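Local coordinates for protein phytase (Citrobacter braakii, PDB 3ZHC) that belongs to branch 2 of the histidine phosphatase superfamily, an alpha/beta enzyme fold in which helices pack around a central mixed beta sheet, at residues D144-P149 with E307-I312; A285-T290 with I424-C429; D367-S372 with C412-F417. The protein carries 2 engineered substitutions. One frame throughout, in Å; residues are numbered along the deposited sequence.

Contact 1. Residues D144-P149 with E307-I312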
loop_
_atom_site.group_PDB
_atom_site.type_symbol
_atom_site.label_atom_id
_atom_site.label_comp_id
_atom_site.label_asym_id
_atom_site.label_seq_id
_atom_site.Cartn_x
_atom_site.Cartn_y
_atom_site.Cartn_z
ATOM N N ASP B 144 -18.568 0.490 -29.157
ATOM C CA ASP B 144 -17.288 0.485 -29.858
ATOM C C ASP B 144 -16.452 -0.668 -29.277
ATOM O O ASP B 144 -16.047 -0.588 -28.122
ATOM C CB ASP B 144 -16.568 1.830 -29.706
ATOM C CG ASP B 144 -15.309 1.941 -30.582
ATOM O OD1 ASP B 144 -14.701 0.906 -30.951
ATOM O OD2 ASP B 144 -14.928 3.070 -30.894
ATOM N N PRO B 145 -16.182 -1.740 -30.084
ATOM C CA PRO B 145 -15.439 -2.928 -29.579
ATOM C C PRO B 145 -13.979 -2.691 -29.130
ATOM O O PRO B 145 -13.434 -3.526 -28.420
ATOM C CB PRO B 145 -15.484 -3.905 -30.775
ATOM C CG PRO B 145 -15.704 -3.055 -31.950
ATOM C CD PRO B 145 -16.521 -1.893 -31.512
ATOM N N LEU B 146 -13.359 -1.579 -29.543
ATOM C CA LEU B 146 -12.009 -1.205 -29.056
ATOM C C LEU B 146 -11.981 -1.075 -27.539
ATOM O O LEU B 146 -10.995 -1.430 -26.903
ATOM C CB LEU B 146 -11.535 0.118 -29.683
ATOM C CG LEU B 146 -10.152 0.669 -29.297
ATOM C CD1 LEU B 146 -9.071 -0.288 -29.761
ATOM C CD2 LEU B 146 -9.925 2.067 -29.871
ATOM N N PHE B 147 -13.082 -0.560 -26.983
ATOM C CA PHE B 147 -13.241 -0.355 -25.545
ATOM C C PHE B 147 -13.966 -1.500 -24.839
ATOM O O PHE B 147 -13.783 -1.675 -23.646
ATOM C CB PHE B 147 -13.974 0.968 -25.301
ATOM C CG PHE B 147 -13.271 2.146 -25.900
ATOM C CD1 PHE B 147 -12.275 2.817 -25.187
ATOM C CD2 PHE B 147 -13.588 2.585 -27.197
ATOM C CE1 PHE B 147 -11.599 3.931 -25.754
ATOM C CE2 PHE B 147 -12.925 3.685 -27.770
ATOM C CZ PHE B 147 -11.925 4.361 -27.040
ATOM N N ASN B 148 -14.787 -2.271 -25.579
ATOM C CA ASN B 148 -15.588 -3.380 -25.015
ATOM C C ASN B 148 -15.661 -4.596 -25.978
ATOM O O ASN B 148 -16.729 -4.876 -26.545
ATOM C CB ASN B 148 -17.031 -2.900 -24.694
ATOM C CG ASN B 148 -17.077 -1.696 -23.766
ATOM O OD1 ASN B 148 -16.777 -1.803 -22.563
ATOM N ND2 ASN B 148 -17.481 -0.509 -24.326
ATOM N N PRO B 149 -14.538 -5.320 -26.167
ATOM C CA PRO B 149 -14.527 -6.436 -27.128
ATOM C C PRO B 149 -15.356 -7.672 -26.724
ATOM O O PRO B 149 -15.817 -8.388 -27.598
ATOM C CB PRO B 149 -13.041 -6.796 -27.217
ATOM C CG PRO B 149 -12.494 -6.387 -25.951
ATOM C CD PRO B 149 -13.226 -5.163 -25.532
ATOM N N GLU B 307 -5.525 3.448 -40.318
ATOM C CA GLU B 307 -6.494 2.874 -39.369
ATOM C C GLU B 307 -7.847 2.813 -40.082
ATOM O O GLU B 307 -8.410 3.832 -40.453
ATOM C CB GLU B 307 -6.531 3.672 -38.032
ATOM C CG GLU B 307 -7.800 3.551 -37.192
ATOM C CD GLU B 307 -8.248 2.134 -36.964
ATOM O OE1 GLU B 307 -7.398 1.238 -36.781
ATOM O OE2 GLU B 307 -9.462 1.911 -36.968
ATOM N N ASN B 308 -8.344 1.598 -40.245
ATOM C CA ASN B 308 -9.508 1.311 -41.090
ATOM C C ASN B 308 -10.873 1.746 -40.523
ATOM O O ASN B 308 -11.749 2.156 -41.294
ATOM C CB ASN B 308 -9.542 -0.205 -41.423
ATOM C CG ASN B 308 -8.163 -0.747 -41.907
ATOM O OD1 ASN B 308 -7.561 -0.212 -42.853
ATOM N ND2 ASN B 308 -7.670 -1.808 -41.242
ATOM N N ARG B 309 -11.054 1.658 -39.193
ATOM C CA ARG B 309 -12.391 1.961 -38.545
ATOM C C ARG B 309 -12.673 3.434 -38.280
ATOM O O ARG B 309 -13.839 3.837 -38.265
ATOM C CB ARG B 309 -12.568 1.174 -37.242
ATOM C CG ARG B 309 -12.380 -0.313 -37.418
ATOM C CD ARG B 309 -12.847 -1.118 -36.222
ATOM N NE ARG B 309 -12.323 -0.595 -34.970
ATOM C CZ ARG B 309 -13.028 -0.028 -33.977
ATOM N NH1 ARG B 309 -14.369 0.115 -34.010
ATOM N NH2 ARG B 309 -12.370 0.397 -32.917
ATOM N N TYR B 310 -11.613 4.222 -38.060
ATOM C CA TYR B 310 -11.713 5.679 -37.828
ATOM C C TYR B 310 -11.174 6.528 -39.006
ATOM O O TYR B 310 -11.577 7.671 -39.158
ATOM C CB TYR B 310 -10.977 6.070 -36.529
ATOM C CG TYR B 310 -11.390 5.241 -35.325
ATOM C CD1 TYR B 310 -12.578 5.502 -34.641
ATOM C CD2 TYR B 310 -10.591 4.183 -34.873
ATOM C CE1 TYR B 310 -12.967 4.716 -33.512
ATOM C CE2 TYR B 310 -10.962 3.397 -33.758
ATOM C CZ TYR B 310 -12.143 3.668 -33.089
ATOM O OH TYR B 310 -12.484 2.907 -32.022
ATOM N N GLY B 311 -10.275 5.967 -39.824
ATOM C CA GLY B 311 -9.667 6.703 -40.949
ATOM C C GLY B 311 -8.528 7.608 -40.490
ATOM O O GLY B 311 -8.428 8.755 -40.934
ATOM N N ILE B 312 -7.681 7.089 -39.595
ATOM C CA ILE B 312 -6.522 7.810 -39.077
ATOM C C ILE B 312 -5.297 7.286 -39.795
ATOM O O ILE B 312 -5.104 6.084 -39.884
ATOM C CB ILE B 312 -6.368 7.642 -37.528
ATOM C CG1 ILE B 312 -7.551 8.296 -36.800
ATOM C CG2 ILE B 312 -5.052 8.237 -37.032
ATOM C CD1 ILE B 312 -7.556 8.077 -35.311
#

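Contact 2. Residues A285-T290 with I424-C429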
loop_
_atom_site.group_PDB
_atom_site.type_symbol
_atom_site.label_atom_id
_atom_site.label_comp_id
_atom_site.label_asym_id
_atom_site.label_seq_id
_atom_site.Cartn_x
_atom_site.Cartn_y
_atom_site.Cartn_z
ATOM N N ALA B 285 -8.739 -9.334 -18.021
ATOM C CA ALA B 285 -7.915 -8.212 -18.600
ATOM C C ALA B 285 -7.336 -8.486 -19.976
ATOM O O ALA B 285 -7.322 -7.600 -20.817
ATOM C CB ALA B 285 -6.785 -7.808 -17.649
ATOM N N ARG B 286 -6.855 -9.717 -20.192
ATOM C CA ARG B 286 -6.247 -10.127 -21.479
ATOM C C ARG B 286 -7.204 -9.966 -22.631
ATOM O O ARG B 286 -6.863 -9.366 -23.637
ATOM C CB ARG B 286 -5.757 -11.584 -21.432
ATOM C CG ARG B 286 -4.479 -11.810 -20.676
ATOM C CD ARG B 286 -4.050 -13.317 -20.728
ATOM N NE ARG B 286 -3.745 -13.749 -22.109
ATOM C CZ ARG B 286 -4.293 -14.783 -22.791
ATOM N NH1 ARG B 286 -5.211 -15.601 -22.260
ATOM N NH2 ARG B 286 -3.883 -15.008 -24.048
ATOM N N SER B 287 -8.401 -10.512 -22.479
ATOM C CA SER B 287 -9.447 -10.400 -23.516
ATOM C C SER B 287 -9.878 -8.945 -23.748
ATOM O O SER B 287 -9.915 -8.485 -24.882
ATOM C CB SER B 287 -10.661 -11.229 -23.120
ATOM O OG SER B 287 -10.295 -12.602 -22.929
ATOM N N ARG B 288 -10.193 -8.240 -22.652
ATOM C CA ARG B 288 -10.718 -6.853 -22.721
ATOM C C ARG B 288 -9.707 -5.822 -23.203
ATOM O O ARG B 288 -10.076 -4.895 -23.892
ATOM C CB ARG B 288 -11.330 -6.413 -21.372
ATOM C CG ARG B 288 -12.716 -6.910 -21.140
ATOM C CD ARG B 288 -13.238 -6.524 -19.753
ATOM N NE ARG B 288 -14.679 -6.838 -19.580
ATOM C CZ ARG B 288 -15.332 -6.939 -18.395
ATOM N NH1 ARG B 288 -14.694 -6.758 -17.218
ATOM N NH2 ARG B 288 -16.647 -7.230 -18.387
ATOM N N ALA B 289 -8.434 -5.995 -22.828
ATOM C CA ALA B 289 -7.355 -5.066 -23.239
ATOM C C ALA B 289 -6.802 -5.315 -24.641
ATOM O O ALA B 289 -6.048 -4.478 -25.130
ATOM C CB ALA B 289 -6.193 -5.102 -22.219
ATOM N N THR B 290 -7.162 -6.438 -25.292
ATOM C CA THR B 290 -6.529 -6.841 -26.598
ATOM C C THR B 290 -6.600 -5.766 -27.731
ATOM O O THR B 290 -5.536 -5.421 -28.302
ATOM C CB THR B 290 -7.022 -8.275 -27.091
ATOM O OG1 THR B 290 -6.452 -9.285 -26.245
ATOM C CG2 THR B 290 -6.618 -8.558 -28.532
ATOM N N ILE B 424 0.563 -11.747 -24.226
ATOM C CA ILE B 424 -0.645 -11.493 -23.426
ATOM C C ILE B 424 -1.968 -11.393 -24.239
ATOM O O ILE B 424 -3.023 -11.733 -23.712
ATOM C CB ILE B 424 -0.455 -10.226 -22.478
ATOM C CG1 ILE B 424 -0.370 -8.916 -23.272
ATOM C CG2 ILE B 424 0.773 -10.427 -21.582
ATOM C CD1 ILE B 424 0.337 -7.739 -22.498
ATOM N N ARG B 425 -1.908 -10.950 -25.494
ATOM C CA ARG B 425 -3.141 -10.729 -26.293
ATOM C C ARG B 425 -3.947 -12.009 -26.558
ATOM O O ARG B 425 -3.386 -13.081 -26.670
ATOM C CB ARG B 425 -2.832 -10.029 -27.626
ATOM C CG ARG B 425 -2.083 -10.876 -28.637
ATOM C CD ARG B 425 -1.684 -10.074 -29.833
ATOM N NE ARG B 425 -2.828 -9.561 -30.588
ATOM C CZ ARG B 425 -3.556 -10.259 -31.465
ATOM N NH1 ARG B 425 -3.296 -11.552 -31.730
ATOM N NH2 ARG B 425 -4.561 -9.666 -32.087
ATOM N N VAL B 426 -5.268 -11.854 -26.650
ATOM C CA VAL B 426 -6.188 -12.936 -26.946
ATOM C C VAL B 426 -6.610 -12.720 -28.410
ATOM O O VAL B 426 -7.371 -11.806 -28.685
ATOM C CB VAL B 426 -7.394 -12.925 -25.989
ATOM C CG1 VAL B 426 -8.393 -14.043 -26.330
ATOM C CG2 VAL B 426 -6.918 -13.048 -24.554
ATOM N N PRO B 427 -6.105 -13.569 -29.361
ATOM C CA PRO B 427 -6.392 -13.347 -30.818
ATOM C C PRO B 427 -7.894 -13.321 -31.194
ATOM O O PRO B 427 -8.292 -12.597 -32.125
ATOM C CB PRO B 427 -5.636 -14.504 -31.512
ATOM C CG PRO B 427 -5.395 -15.493 -30.473
ATOM C CD PRO B 427 -5.287 -14.777 -29.160
ATOM N N GLU B 428 -8.705 -14.084 -30.460
ATOM C CA GLU B 428 -10.161 -14.100 -30.654
ATOM C C GLU B 428 -10.837 -12.729 -30.366
ATOM O O GLU B 428 -11.916 -12.454 -30.901
ATOM C CB GLU B 428 -10.824 -15.182 -29.778
ATOM C CG GLU B 428 -10.497 -16.654 -30.177
ATOM C CD GLU B 428 -9.134 -17.196 -29.648
ATOM O OE1 GLU B 428 -8.496 -16.558 -28.770
ATOM O OE2 GLU B 428 -8.715 -18.274 -30.120
ATOM N N CYS B 429 -10.194 -11.886 -29.530
ATOM C CA CYS B 429 -10.755 -10.565 -29.131
ATOM C C CYS B 429 -10.273 -9.379 -29.959
ATOM O O CYS B 429 -10.542 -8.233 -29.593
ATOM C CB CYS B 429 -10.530 -10.348 -27.631
ATOM S SG CYS B 429 -11.346 -11.612 -26.690
#

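Contact 3. Residues D367-S372 with C412-F417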
loop_
_atom_site.group_PDB
_atom_site.type_symbol
_atom_site.label_atom_id
_atom_site.label_comp_id
_atom_site.label_asym_id
_atom_site.label_seq_id
_atom_site.Cartn_x
_atom_site.Cartn_y
_atom_site.Cartn_z
ATOM N N ASP B 367 15.214 1.848 -30.703
ATOM C CA ASP B 367 13.924 2.340 -30.172
ATOM C C ASP B 367 13.556 1.667 -28.838
ATOM O O ASP B 367 13.639 0.441 -28.704
ATOM C CB ASP B 367 12.827 2.130 -31.199
ATOM C CG ASP B 367 13.107 2.869 -32.521
ATOM O OD1 ASP B 367 13.530 4.055 -32.482
ATOM O OD2 ASP B 367 12.897 2.261 -33.594
ATOM N N TRP B 368 13.150 2.500 -27.865
ATOM C CA TRP B 368 12.797 2.068 -26.511
ATOM C C TRP B 368 11.436 2.635 -26.099
ATOM O O TRP B 368 11.050 3.711 -26.555
ATOM C CB TRP B 368 13.889 2.501 -25.524
ATOM C CG TRP B 368 15.268 2.072 -25.989
ATOM C CD1 TRP B 368 16.099 2.760 -26.838
ATOM C CD2 TRP B 368 15.957 0.863 -25.653
ATOM N NE1 TRP B 368 17.261 2.061 -27.043
ATOM C CE2 TRP B 368 17.209 0.893 -26.329
ATOM C CE3 TRP B 368 15.652 -0.239 -24.837
ATOM C CZ2 TRP B 368 18.152 -0.145 -26.215
ATOM C CZ3 TRP B 368 16.591 -1.275 -24.725
ATOM C CH2 TRP B 368 17.826 -1.218 -25.411
ATOM N N VAL B 369 10.724 1.895 -25.235
ATOM C CA VAL B 369 9.383 2.266 -24.774
ATOM C C VAL B 369 9.365 2.519 -23.277
ATOM O O VAL B 369 9.739 1.634 -22.509
ATOM C CB VAL B 369 8.332 1.155 -25.088
ATOM C CG1 VAL B 369 6.936 1.575 -24.605
ATOM C CG2 VAL B 369 8.304 0.841 -26.556
ATOM N N GLN B 370 8.935 3.727 -22.869
ATOM C CA GLN B 370 8.754 4.073 -21.449
ATOM C C GLN B 370 7.270 4.196 -21.157
ATOM O O GLN B 370 6.526 4.774 -21.962
ATOM C CB GLN B 370 9.458 5.383 -21.077
ATOM C CG GLN B 370 9.611 5.534 -19.549
ATOM C CD GLN B 370 10.404 6.728 -19.158
ATOM O OE1 GLN B 370 10.086 7.850 -19.552
ATOM N NE2 GLN B 370 11.459 6.512 -18.361
ATOM N N VAL B 371 6.846 3.655 -20.006
ATOM C CA VAL B 371 5.452 3.656 -19.590
ATOM C C VAL B 371 5.306 4.483 -18.314
ATOM O O VAL B 371 6.047 4.278 -17.352
ATOM C CB VAL B 371 4.909 2.229 -19.338
ATOM C CG1 VAL B 371 3.383 2.273 -19.071
ATOM C CG2 VAL B 371 5.211 1.323 -20.501
ATOM N N SER B 372 4.346 5.413 -18.319
ATOM C CA SER B 372 4.080 6.288 -17.179
ATOM C C SER B 372 2.602 6.408 -16.905
ATOM O O SER B 372 1.777 6.098 -17.764
ATOM C CB SER B 372 4.630 7.688 -17.460
ATOM O OG SER B 372 6.019 7.649 -17.659
ATOM N N CYS B 412 11.821 -0.487 -21.840
ATOM C CA CYS B 412 11.747 -1.723 -22.584
ATOM C C CYS B 412 12.209 -1.448 -24.012
ATOM O O CYS B 412 12.025 -0.348 -24.507
ATOM C CB CYS B 412 10.307 -2.236 -22.555
ATOM S SG CYS B 412 10.047 -3.794 -23.297
ATOM N N SER B 413 12.819 -2.442 -24.671
ATOM C CA SER B 413 13.199 -2.265 -26.087
ATOM C C SER B 413 11.897 -2.364 -26.878
ATOM O O SER B 413 10.930 -3.001 -26.419
ATOM C CB SER B 413 14.245 -3.283 -26.571
ATOM O OG SER B 413 13.708 -4.578 -26.744
ATOM N N LEU B 414 11.865 -1.734 -28.050
ATOM C CA LEU B 414 10.664 -1.722 -28.898
ATOM C C LEU B 414 10.142 -3.151 -29.220
ATOM O O LEU B 414 8.931 -3.409 -29.083
ATOM C CB LEU B 414 10.924 -0.934 -30.191
ATOM C CG LEU B 414 9.731 -0.643 -31.104
ATOM C CD1 LEU B 414 8.704 0.245 -30.404
ATOM C CD2 LEU B 414 10.215 0.000 -32.381
ATOM N N LYS B 415 11.046 -4.062 -29.627
ATOM C CA LYS B 415 10.648 -5.447 -29.962
ATOM C C LYS B 415 10.237 -6.241 -28.706
ATOM O O LYS B 415 9.343 -7.055 -28.771
ATOM C CB LYS B 415 11.750 -6.175 -30.756
ATOM C CG LYS B 415 11.966 -5.593 -32.169
ATOM C CD LYS B 415 12.835 -6.504 -33.059
ATOM C CE LYS B 415 14.222 -6.724 -32.465
ATOM N NZ LYS B 415 15.066 -7.620 -33.314
ATOM N N SER B 416 10.913 -5.982 -27.568
ATOM C CA SER B 416 10.548 -6.617 -26.272
ATOM C C SER B 416 9.152 -6.172 -25.829
ATOM O O SER B 416 8.379 -6.975 -25.305
ATOM C CB SER B 416 11.551 -6.293 -25.145
ATOM O OG SER B 416 12.724 -7.053 -25.250
ATOM N N PHE B 417 8.848 -4.879 -26.035
ATOM C CA PHE B 417 7.525 -4.334 -25.737
ATOM C C PHE B 417 6.475 -5.003 -26.619
ATOM O O PHE B 417 5.467 -5.499 -26.112
ATOM C CB PHE B 417 7.485 -2.797 -25.919
ATOM C CG PHE B 417 6.126 -2.194 -25.664
ATOM C CD1 PHE B 417 5.652 -2.050 -24.354
ATOM C CD2 PHE B 417 5.313 -1.778 -26.726
ATOM C CE1 PHE B 417 4.376 -1.493 -24.096
ATOM C CE2 PHE B 417 4.039 -1.220 -26.481
ATOM C CZ PHE B 417 3.573 -1.080 -25.158
#

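Contact 1. Residues D144-P149 with E307-I312
A buried salt bridge, reinforced by a tyrosine hydroxyl, ties the turn D144-P149, which lies between strand 134-135 and helix 159-169, to the G1-bulge hairpin of strands 305-307 and 312-314. The D144 side chain extends with CG anti to the backbone N (chi1 -172°), which aims its carboxylate at the hairpin. R309 grips it end-on, with both terminal nitrogens on one oxygen: NH2 is 3.1 Å from D144 OD1 and meets its syn lone pair, while NH1 at 3.2 Å from D144 OD1 comes from above the carboxylate plane. OD1 lies close to the guanidinium plane, although that plane and the carboxylate stand 75° apart. The second oxygen is met tip to tip, Y310 OH donating to the syn lone pair of D144 OD2 over 2.7 Å. Within its own turn D144 is held too, since L146 N donates to D144 OD1 at 3.2 Å and closes an Asx turn. L146 fills in beside the charges: its CB is 3.4 Å from R309 NH2 and its CD2 is 3.4 Å from Y310 OH, and it also packs on P291 and L292 of helix 282-301. On the hairpin side, R309 N is fixed by E307 OE2 at 2.7 Å, a second-shell bond that helps set where the arginine begins. With three N-H donors on OD1 and the tyrosine on OD2, the buried D144 side chain is multiply satisfied, consistent with an ionised carboxylate that joins the two loops through both of its oxygens.

Contact 2. Residues A285-T290 with I424-C429
Helix 282-301 meets the C-terminal tail of this alpha/beta fold just where helix 414-424 ends and the chain passes into the 3-10 segment 427-429. The tight part is centred on T290. Its OG1, anti to the carbonyl carbon, works in both directions: it donates to R286 O one turn back in the helix at 2.6 Å, and it accepts from V426 N at 2.9 Å along a nearly straight line (N-H...O 176°). The T290 methyl CG2 is turned to V426 O, 3.3 Å away. One turn earlier S287 packs against C429, whose CB is 3.4 Å from S287 O; the sulfur of C429 forms a disulfide with C155, which ties the tail covalently to a further part of the chain beside this packing. Towards solvent the contact loosens. The 3-10 turn is exposed at P427 and E428, R425 turns its guanidinium to D294 in a salt bridge, and R286 NH2 reaches R425 O by only a weak bond. R286 is the exception on this side: its chain bends at chi3 (64°) and lays NE against the last helical carbonyl, 2.7 Å from I424 O, so that its positive charge sits at the carboxy end of helix 414-424, probably a favourable place for it. V426 crosses the arginine at about a right angle, its CG2 lying 3.5 Å above the centre of the R286 guanidinium plane.

Contact 3. Residues D367-S372 with C412-F417
The F417 ring presents one face to V369: the CG1 methyl stands over it 3.9 Å from the ring centroid and only 13° off the normal, a CH-pi contact. The other branch of the valine reaches the root of the ring, V369 CG2 lying 3.8 Å from F417 CB. Elsewhere F417 packs on L400 and, on helix 282-301, on I296 and L300. The W368 indole meets the same segment differently: C412 O lies at its edge, near the ring plane, and the benzo side runs obliquely along S413, with W368 CE3 3.4 Å from S413 CA. Its NE1 is hydrogen-bonded to T366 OG1. These side chains flank a short antiparallel pairing in which strand 412-413 extends the central mixed sheet along strand 366-375 and then turns at once into helix 414-424. V369 and C412 form the hydrogen-bonded pair: V369 N to C412 O is 2.7 Å and nearly straight at 170°, and C412 N to V369 O is 3.0 Å. W368 and S413 form the adjacent non-hydrogen-bonded pair. S413 is also the N-cap of the helix; with OG between its backbone N and carbonyl carbon (chi1 73°), it accepts from S416 N. The amide of L414, at the start of the first turn, is instead taken by the sheet, its N lying 2.9 Å from D367 O. Beside that bond L414 and D367 run side by side in the same direction, L414 CD2 being 3.6 Å from D367 CB, while L414 CD1 reaches across to V369 CG2.

In the fold
Helix 282-301 connects all three contacts: successive parts of it serve contact 2, then contact 1, then contact 3, where L301 near its end meets L414. Contacts 1 and 2 adjoin, with centres about 15 Å apart and P149 CG 3.5 Å from S287 O; the tail beyond 424-429 continues to R309 through V431. Contact 3 stands apart, its centre about 20 Å from that of contact 2 with nearest atoms about 7 Å apart, and about 24 Å from that of contact 1, nearest atoms about 13 Å. Helix 414-424 spans the gap between contacts 3 and 2, beginning in the one and ending in the other.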